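Probable 2-oxoacid ferredoxin oxidoreductase, alpha chain (Thermoplasma acidophilum, PDB 3JU3) probably serves, as the core domain II of an alpha subunit, in an enzyme that decarboxylates 2-oxoacids oxidatively to acyl-CoA and passes the electrons to ferredoxin. Local coordinates at residues Ala14-Thr20 and Ile40-Tyr46; Asp30-Leu35 and Glu105-Leu109; Lys92-Leu96 and Glu114-Lys118. All blocks are in the same frame, centred on the assembly; numbering follows the deposited sequence. Where two conformers were deposited one is given.

Contact 1 of 3, residues Ala14-Thr20 and Ile40-Tyr46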
loop_
_atom_site.group_PDB
_atom_site.type_symbol
_atom_site.label_atom_id
_atom_site.label_comp_id
_atom_site.label_asym_id
_atom_site.label_seq_id
_atom_site.Cartn_x
_atom_site.Cartn_y
_atom_site.Cartn_z
ATOM N N ALA A 14 17.212 1.045 26.887
ATOM C CA ALA A 14 16.043 1.926 26.871
ATOM C C ALA A 14 14.860 1.194 27.421
ATOM O O ALA A 14 14.837 -0.020 27.398
ATOM C CB ALA A 14 15.755 2.402 25.464
ATOM N N ASP A 15 13.902 1.930 27.950
ATOM C CA ASP A 15 12.656 1.366 28.426
ATOM C C ASP A 15 11.915 0.556 27.339
ATOM O O ASP A 15 11.317 -0.469 27.636
ATOM C CB ASP A 15 11.748 2.488 28.937
ATOM C CG ASP A 15 12.322 3.192 30.183
ATOM O OD1 ASP A 15 12.889 2.524 31.064
ATOM O OD2 ASP A 15 12.231 4.430 30.269
ATOM N N ILE A 16 11.928 1.074 26.104
ATOM C CA ILE A 16 11.242 0.499 24.934
ATOM C C ILE A 16 12.241 0.413 23.772
ATOM O O ILE A 16 12.951 1.395 23.478
ATOM C CB ILE A 16 10.061 1.394 24.459
ATOM C CG1 ILE A 16 8.938 1.437 25.521
ATOM C CG2 ILE A 16 9.514 0.881 23.070
ATOM C CD1 ILE A 16 7.957 2.619 25.383
ATOM N N THR A 17 12.273 -0.739 23.092
ATOM C CA THR A 17 13.014 -0.863 21.850
ATOM C C THR A 17 12.031 -1.093 20.705
ATOM O O THR A 17 11.440 -2.181 20.569
ATOM C CB THR A 17 14.013 -2.052 21.960
ATOM O OG1 THR A 17 15.010 -1.702 22.919
ATOM C CG2 THR A 17 14.707 -2.395 20.594
ATOM N N PHE A 18 11.826 -0.064 19.908
ATOM C CA PHE A 18 11.010 -0.178 18.702
ATOM C C PHE A 18 11.824 -0.913 17.635
ATOM O O PHE A 18 13.048 -0.810 17.610
ATOM C CB PHE A 18 10.630 1.207 18.173
ATOM C CG PHE A 18 9.639 1.950 19.039
ATOM C CD1 PHE A 18 8.311 1.557 19.066
ATOM C CD2 PHE A 18 10.035 3.052 19.817
ATOM C CE1 PHE A 18 7.367 2.253 19.852
ATOM C CE2 PHE A 18 9.090 3.745 20.629
ATOM C CZ PHE A 18 7.786 3.354 20.629
ATOM N N VAL A 19 11.141 -1.680 16.771
ATOM C CA VAL A 19 11.773 -2.292 15.593
ATOM C C VAL A 19 10.908 -1.917 14.407
ATOM O O VAL A 19 9.675 -2.084 14.461
ATOM C CB VAL A 19 11.820 -3.812 15.687
ATOM C CG1 VAL A 19 12.613 -4.413 14.476
ATOM C CG2 VAL A 19 12.451 -4.250 16.972
ATOM N N THR A 20 11.529 -1.407 13.344
ATOM C CA THR A 20 10.817 -1.205 12.116
ATOM C C THR A 20 11.784 -1.184 10.924
ATOM O O THR A 20 13.004 -1.385 11.087
ATOM C CB THR A 20 9.897 0.063 12.169
ATOM O OG1 THR A 20 8.790 -0.103 11.249
ATOM C CG2 THR A 20 10.683 1.340 11.804
ATOM N N ILE A 40 10.467 8.817 29.560
ATOM C CA ILE A 40 10.562 7.442 29.068
ATOM C C ILE A 40 11.597 7.345 27.960
ATOM O O ILE A 40 11.542 8.107 27.008
ATOM C CB ILE A 40 9.235 6.943 28.547
ATOM C CG1 ILE A 40 8.239 6.856 29.700
ATOM C CG2 ILE A 40 9.405 5.586 27.881
ATOM C CD1 ILE A 40 6.803 6.684 29.234
ATOM N N SER A 41 12.535 6.412 28.088
ATOM C CA SER A 41 13.569 6.263 27.056
ATOM C C SER A 41 13.194 5.189 26.034
ATOM O O SER A 41 12.562 4.194 26.351
ATOM C CB SER A 41 14.936 5.955 27.678
ATOM O OG SER A 41 14.845 4.745 28.407
ATOM N N ALA A 42 13.623 5.375 24.793
ATOM C CA ALA A 42 13.260 4.411 23.773
ATOM C C ALA A 42 14.370 4.453 22.757
ATOM O O ALA A 42 14.994 5.514 22.549
ATOM C CB ALA A 42 11.905 4.758 23.175
ATOM N N ASN A 43 14.663 3.306 22.154
ATOM C CA ASN A 43 15.588 3.304 21.041
ATOM C C ASN A 43 14.906 2.614 19.841
ATOM O O ASN A 43 13.747 2.177 19.956
ATOM C CB ASN A 43 16.960 2.700 21.437
ATOM C CG ASN A 43 16.848 1.276 21.995
ATOM O OD1 ASN A 43 15.835 0.611 21.802
ATOM N ND2 ASN A 43 17.884 0.811 22.690
ATOM N N LEU A 44 15.570 2.579 18.680
ATOM C CA LEU A 44 14.939 2.036 17.467
ATOM C C LEU A 44 15.936 1.132 16.766
ATOM O O LEU A 44 17.024 1.585 16.376
ATOM C CB LEU A 44 14.448 3.155 16.511
ATOM C CG LEU A 44 14.073 2.674 15.084
ATOM C CD1 LEU A 44 12.915 1.676 15.083
ATOM C CD2 LEU A 44 13.749 3.817 14.143
ATOM N N LEU A 45 15.582 -0.150 16.630
ATOM C CA LEU A 45 16.379 -1.052 15.808
ATOM C C LEU A 45 15.756 -0.931 14.426
ATOM O O LEU A 45 14.616 -1.290 14.230
ATOM C CB LEU A 45 16.323 -2.484 16.328
ATOM C CG LEU A 45 16.834 -3.620 15.437
ATOM C CD1 LEU A 45 18.290 -3.420 15.259
ATOM C CD2 LEU A 45 16.586 -4.998 16.120
ATOM N N TYR A 46 16.521 -0.396 13.492
ATOM C CA TYR A 46 16.032 -0.117 12.154
ATOM C C TYR A 46 16.698 -1.098 11.197
ATOM O O TYR A 46 17.924 -1.127 11.083
ATOM C CB TYR A 46 16.404 1.315 11.787
ATOM C CG TYR A 46 15.987 1.735 10.423
ATOM C CD1 TYR A 46 14.652 1.805 10.060
ATOM C CD2 TYR A 46 16.941 2.072 9.486
ATOM C CE1 TYR A 46 14.302 2.192 8.796
ATOM C CE2 TYR A 46 16.610 2.430 8.253
ATOM C CZ TYR A 46 15.303 2.499 7.906
ATOM O OH TYR A 46 15.042 2.919 6.637
HETATM O O HOH W 1 17.442 -1.946 23.914
#

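Contact 2 of 3, residues Asp30-Leu35 and Glu105-Leu109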
loop_
_atom_site.group_PDB
_atom_site.type_symbol
_atom_site.label_atom_id
_atom_site.label_comp_id
_atom_site.label_asym_id
_atom_site.label_seq_id
_atom_site.Cartn_x
_atom_site.Cartn_y
_atom_site.Cartn_z
ATOM N N ASP A 30 10.047 10.426 15.975
ATOM C CA ASP A 30 9.270 11.429 16.701
ATOM C C ASP A 30 8.616 10.912 17.992
ATOM O O ASP A 30 8.522 11.667 18.960
ATOM C CB ASP A 30 8.164 12.010 15.814
ATOM C CG ASP A 30 8.700 12.770 14.623
ATOM O OD1 ASP A 30 9.892 13.172 14.607
ATOM O OD2 ASP A 30 7.906 12.955 13.681
ATOM N N VAL A 31 8.124 9.666 17.999
ATOM C CA VAL A 31 7.521 9.110 19.210
ATOM C C VAL A 31 8.585 8.981 20.298
ATOM O O VAL A 31 8.296 9.205 21.503
ATOM C CB VAL A 31 6.833 7.754 18.966
ATOM C CG1 VAL A 31 6.302 7.157 20.296
ATOM C CG2 VAL A 31 5.689 7.933 18.024
ATOM N N ILE A 32 9.789 8.608 19.878
ATOM C CA ILE A 32 10.977 8.621 20.750
ATOM C C ILE A 32 11.169 9.992 21.429
ATOM O O ILE A 32 11.399 10.057 22.664
ATOM C CB ILE A 32 12.231 8.094 20.014
ATOM C CG1 ILE A 32 12.059 6.576 19.807
ATOM C CG2 ILE A 32 13.556 8.418 20.790
ATOM C CD1 ILE A 32 13.028 5.939 18.922
ATOM N N GLU A 33 11.070 11.077 20.660
ATOM C CA GLU A 33 11.294 12.410 21.233
ATOM C C GLU A 33 10.185 12.798 22.204
ATOM O O GLU A 33 10.469 13.320 23.276
ATOM C CB GLU A 33 11.497 13.491 20.161
ATOM C CG GLU A 33 12.774 13.341 19.325
ATOM C CD GLU A 33 14.044 13.103 20.160
ATOM O OE1 GLU A 33 14.656 14.089 20.637
ATOM O OE2 GLU A 33 14.445 11.929 20.322
ATOM N N ASP A 34 8.932 12.519 21.830
ATOM C CA ASP A 34 7.781 12.715 22.724
ATOM C C ASP A 34 7.896 11.929 24.051
ATOM O O ASP A 34 7.560 12.445 25.126
ATOM C CB ASP A 34 6.489 12.335 22.001
ATOM C CG ASP A 34 6.276 13.133 20.746
ATOM O OD1 ASP A 34 6.600 14.338 20.722
ATOM O OD2 ASP A 34 5.761 12.559 19.769
ATOM N N LEU A 35 8.362 10.685 23.979
ATOM C CA LEU A 35 8.554 9.867 25.189
ATOM C C LEU A 35 9.543 10.490 26.205
ATOM O O LEU A 35 9.315 10.444 27.412
ATOM C CB LEU A 35 8.950 8.420 24.801
ATOM C CG LEU A 35 7.813 7.532 24.268
ATOM C CD1 LEU A 35 8.436 6.277 23.620
ATOM C CD2 LEU A 35 6.801 7.146 25.372
ATOM N N GLU A 105 1.177 9.559 15.323
ATOM C CA GLU A 105 2.185 9.617 16.386
ATOM C C GLU A 105 1.578 9.560 17.776
ATOM O O GLU A 105 2.122 8.910 18.668
ATOM C CB GLU A 105 3.074 10.850 16.256
ATOM C CG GLU A 105 4.379 10.560 15.533
ATOM C CD GLU A 105 4.337 10.955 14.070
ATOM O OE1 GLU A 105 5.257 11.678 13.626
ATOM O OE2 GLU A 105 3.377 10.564 13.356
ATOM N N ASP A 106 0.459 10.252 17.951
ATOM C CA ASP A 106 -0.282 10.217 19.201
ATOM C C ASP A 106 -0.852 8.826 19.477
ATOM O O ASP A 106 -0.855 8.382 20.621
ATOM C CB ASP A 106 -1.395 11.275 19.202
ATOM C CG ASP A 106 -0.862 12.695 19.009
ATOM O OD1 ASP A 106 0.372 12.905 19.120
ATOM O OD2 ASP A 106 -1.683 13.608 18.752
ATOM N N GLU A 107 -1.329 8.145 18.433
ATOM C CA GLU A 107 -1.841 6.782 18.580
ATOM C C GLU A 107 -0.733 5.796 18.869
ATOM O O GLU A 107 -0.910 4.876 19.673
ATOM C CB GLU A 107 -2.631 6.340 17.350
ATOM C CG GLU A 107 -4.048 6.894 17.305
ATOM C CD GLU A 107 -4.744 6.625 15.984
ATOM O OE1 GLU A 107 -4.108 6.032 15.080
ATOM O OE2 GLU A 107 -5.927 7.005 15.853
ATOM N N ILE A 108 0.409 5.992 18.216
ATOM C CA ILE A 108 1.559 5.140 18.428
ATOM C C ILE A 108 2.053 5.340 19.870
ATOM O O ILE A 108 2.312 4.368 20.593
ATOM C CB ILE A 108 2.725 5.433 17.409
ATOM C CG1 ILE A 108 2.302 5.095 15.975
ATOM C CG2 ILE A 108 4.005 4.643 17.792
ATOM C CD1 ILE A 108 3.349 5.466 14.940
ATOM N N LEU A 109 2.179 6.606 20.267
ATOM C CA LEU A 109 2.585 6.972 21.633
ATOM C C LEU A 109 1.665 6.261 22.640
ATOM O O LEU A 109 2.142 5.577 23.572
ATOM C CB LEU A 109 2.539 8.499 21.794
ATOM C CG LEU A 109 3.026 9.199 23.056
ATOM C CD1 LEU A 109 4.399 8.703 23.403
ATOM C CD2 LEU A 109 3.087 10.704 22.821
#

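Contact 3 of 3, residues Lys92-Leu96 and Glu114-Lys118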
loop_
_atom_site.group_PDB
_atom_site.type_symbol
_atom_site.label_atom_id
_atom_site.label_comp_id
_atom_site.label_asym_id
_atom_site.label_seq_id
_atom_site.Cartn_x
_atom_site.Cartn_y
_atom_site.Cartn_z
ATOM N N LYS A 92 6.585 -10.357 21.171
ATOM C CA LYS A 92 5.142 -10.482 21.419
ATOM C C LYS A 92 4.303 -9.211 21.259
ATOM O O LYS A 92 3.104 -9.293 20.968
ATOM C CB LYS A 92 4.832 -11.240 22.714
ATOM C CG LYS A 92 4.900 -12.744 22.503
ATOM C CD LYS A 92 4.770 -13.509 23.797
ATOM C CE LYS A 92 5.508 -14.824 23.707
ATOM N NZ LYS A 92 5.245 -15.669 24.905
ATOM N N ASN A 93 4.925 -8.042 21.402
ATOM C CA ASN A 93 4.166 -6.801 21.296
ATOM C C ASN A 93 4.300 -6.166 19.942
ATOM O O ASN A 93 5.395 -6.105 19.380
ATOM C CB ASN A 93 4.576 -5.804 22.371
ATOM C CG ASN A 93 4.462 -6.370 23.749
ATOM O OD1 ASN A 93 3.357 -6.566 24.261
ATOM N ND2 ASN A 93 5.608 -6.645 24.370
ATOM N N LYS A 94 3.201 -5.653 19.413
ATOM C CA LYS A 94 3.275 -5.080 18.069
ATOM C C LYS A 94 2.335 -3.899 17.914
ATOM O O LYS A 94 1.339 -3.787 18.629
ATOM C CB LYS A 94 3.037 -6.170 16.990
ATOM C CG LYS A 94 1.621 -6.727 16.974
ATOM C CD LYS A 94 1.568 -8.131 16.370
ATOM C CE LYS A 94 0.163 -8.734 16.489
ATOM N NZ LYS A 94 -0.295 -8.868 17.909
ATOM N N ILE A 95 2.690 -2.995 17.021
ATOM C CA ILE A 95 1.831 -1.899 16.653
ATOM C C ILE A 95 1.530 -2.120 15.180
ATOM O O ILE A 95 2.417 -1.992 14.332
ATOM C CB ILE A 95 2.533 -0.546 16.938
ATOM C CG1 ILE A 95 2.639 -0.333 18.456
ATOM C CG2 ILE A 95 1.843 0.649 16.206
ATOM C CD1 ILE A 95 3.274 0.946 18.885
ATOM N N LEU A 96 0.290 -2.517 14.891
ATOM C CA LEU A 96 -0.195 -2.787 13.522
ATOM C C LEU A 96 -0.893 -1.563 12.939
ATOM O O LEU A 96 -1.190 -0.619 13.671
ATOM C CB LEU A 96 -1.226 -3.930 13.551
ATOM C CG LEU A 96 -0.833 -5.258 14.207
ATOM C CD1 LEU A 96 -1.914 -6.337 13.991
ATOM C CD2 LEU A 96 0.528 -5.726 13.693
ATOM N N GLU A 114 0.720 1.971 26.745
ATOM C CA GLU A 114 -0.094 0.820 27.106
ATOM C C GLU A 114 0.750 -0.447 27.211
ATOM O O GLU A 114 0.585 -1.222 28.150
ATOM C CB GLU A 114 -1.231 0.603 26.103
ATOM C CG GLU A 114 -2.227 -0.472 26.526
ATOM C CD GLU A 114 -3.296 -0.743 25.475
ATOM O OE1 GLU A 114 -2.937 -0.892 24.286
ATOM O OE2 GLU A 114 -4.497 -0.813 25.847
ATOM N N ILE A 115 1.666 -0.640 26.259
ATOM C CA ILE A 115 2.454 -1.853 26.196
ATOM C C ILE A 115 3.484 -1.852 27.339
ATOM O O ILE A 115 3.735 -2.880 27.991
ATOM C CB ILE A 115 3.178 -1.992 24.781
ATOM C CG1 ILE A 115 2.165 -2.460 23.709
ATOM C CG2 ILE A 115 4.360 -2.937 24.867
ATOM C CD1 ILE A 115 2.615 -2.288 22.235
ATOM N N LEU A 116 4.072 -0.683 27.550
ATOM C CA LEU A 116 4.975 -0.412 28.658
ATOM C C LEU A 116 4.335 -0.757 30.017
ATOM O O LEU A 116 4.949 -1.427 30.856
ATOM C CB LEU A 116 5.394 1.059 28.611
ATOM C CG LEU A 116 6.389 1.564 29.649
ATOM C CD1 LEU A 116 7.692 0.765 29.623
ATOM C CD2 LEU A 116 6.640 3.023 29.386
ATOM N N ASN A 117 3.106 -0.309 30.215
ATOM C CA ASN A 117 2.397 -0.536 31.465
ATOM C C ASN A 117 1.711 -1.911 31.600
ATOM O O ASN A 117 1.212 -2.259 32.686
ATOM C CB ASN A 117 1.421 0.615 31.688
ATOM C CG ASN A 117 2.125 1.885 32.115
ATOM O OD1 ASN A 117 2.523 2.011 33.267
ATOM N ND2 ASN A 117 2.276 2.829 31.198
ATOM N N LYS A 118 1.708 -2.700 30.523
ATOM C CA LYS A 118 1.090 -4.036 30.543
ATOM C C LYS A 118 1.900 -5.044 31.353
ATOM O O LYS A 118 1.428 -5.479 32.413
ATOM C CB LYS A 118 0.784 -4.538 29.107
ATOM C CG LYS A 118 -0.517 -5.349 28.995
ATOM C CD LYS A 118 -0.950 -5.663 27.548
ATOM C CE LYS A 118 0.119 -6.423 26.757
ATOM N NZ LYS A 118 1.228 -5.510 26.283
ATOM O OXT LYS A 118 3.034 -5.434 31.016
#

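Contact 1 of 3, residues Ala14-Thr20 and Ile40-Tyr46
Asp15 and Ser41 hold each other just before two parallel strands, 16-21 and 42-47, settle into register. Asp15 N gives a nearly straight bond to Ser41 OG (3.0 Å), and Ser41 N gives one back to Asp15 OD2 (3.0 Å), which it meets on the anti side and out of the carboxylate plane. Beyond this double link a parallel ladder runs from Ile16-Ala42 to Thr20-Tyr46, with bonds such as Asn43 N to Ile16 O and Leu45 N to Phe18 O. Thr17 and Asn43 share the face that also carries Val19 and Leu45. Asn43 CG stands between its backbone N and carbonyl carbon (chi1 57°), which swings the amide across to Thr17; Thr17 OG1 donates to Asn43 OD1 at 2.7 Å, in the carbonyl plane and on a lone pair. One water completes the triangle, donating to Thr17 OG1 (2.6 Å) and accepting from Asn43 ND2, while Glu11 O also takes a bond from ND2. Ile16, Phe18 and Ala42 lie on the other face, under helix 25-37. Ile16 CG2 sits over the centre of one face of the Phe18 ring, 3.7 Å above its plane. Ala42 CB reaches Phe18 CE2 obliquely (3.9 Å), and Leu44 CD1 touches Phe18 CB (3.9 Å). These are the strands of a beta-alpha-beta unit, and Thr17, Phe18 and Val19 pair in turn with a strand of the second subunit. With OD1 taking the Thr17 proton and ND2 bonded to Glu11 O and the water, the buried Asn43 amide has its flip settled and its polar atoms paired.

Contact 2 of 3, residues Asp30-Leu35 and Glu105-Leu109
Val31 and Leu35 of helix 25-37 meet Ile108 and Leu109 of helix 105-117, and these four residues make the tight part of the contact. Val31 divides its branches: CG2 rests on Ile108 CG2 (3.7 Å), with the Glu105 chain beside it, whereas CG1, anti to its backbone N, lies against Leu109 CA and CD1 (both 4.0 Å). Leu109 also divides its two methyls. Its CD1 slides alongside Leu35 and presses on CD2 at 3.5 Å, closer than usual for two methyl carbons, while CD2 turns to Asp34 CB (3.9 Å). The short helical segments cross at -61° with their axes 9.8 Å apart. Helix 25-37 is the crossover helix of the beta-alpha-beta unit between strands 16-21 and 42-47, and it is consistent with the transketolase C-terminal-like fold of this family; Val31 and Leu35 also touch Phe18 of the sheet. Toward solvent the character changes. Asp30 and Glu105 approach with their carboxylates nearly coplanar, 17° apart, and Asp30 OD2 comes within 2.9 Å of Glu105 OE1, two acidic oxygens that would repel if both were charged. Such closeness would probably raise the pKa of one of the two acids. The bend of the Glu105 chain at chi2 (99°) carries its carboxylate there. Asp34 and Asp106, whose carboxylates lie nearby without touching, would probably make this side more negative still.

Contact 3 of 3, residues Lys92-Leu96 and Glu114-Lys118
Asn93 and Ile115 bring the short strand 93-95 of the pyruvate:ferredoxin oxidoreductase core domain II against the last turn of helix 105-117, the C-terminal helix of the construct. Asn93, Lys94 and Ile95 also pair in a parallel ladder with a strand of the second subunit, so the helix end covers a sheet built from two chains; Leu67 of that subunit touches both Asn93 and Ile115. In the helix, Ile115 does most of the work. Its CG2 sits over one face of the Asn93 amide, above CG at 3.6 Å and only slightly farther from OD1 (3.8 Å) and ND2 (3.9 Å). Its CD1 reaches along the strand, touching Asn93 CB (4.0 Å), lying 4.1 Å from Lys94 O and finally meeting Ile95 CG1 (4.3 Å). At Lys118, the last residue of this fragment of a longer protein, the backbone N keeps a weak bond to Ile115 O while the side chain folds back toward the strand, bent at both chi3 and chi4. Replacing Asn93 with an alanine would probably leave the Lys118 ammonium without its partner across the contact and open a gap over the CG2 methyl of Ile115 where the amide lay. Lys118 NZ donates to Asn93 OD1 at 3.1 Å, with a C=O...N angle of 146° and the donor tilted 33° from the carbonyl plane.

The three contacts lie close together, their centres 11 to 13 Å apart. Contact 1 and contact 2 alternate along the chain: helix 25-37, used in contact 2, connects the two strands of contact 1, and Ile32 and Leu35 pack on Ala42. Contact 3 comes after contact 1 in the chain but interleaves with contact 2 (30-35, 92-96, 105-109, 114-118), and both use helix 105-117, one near its start and one at its end; Ile108 touches Ile95, and Leu116 touches Ile40. Contacts 1 and 3 each place a strand beside the second subunit, whereas contact 2 meets no other chain. The sheet thus continues into the second subunit, with the two helices packed on it.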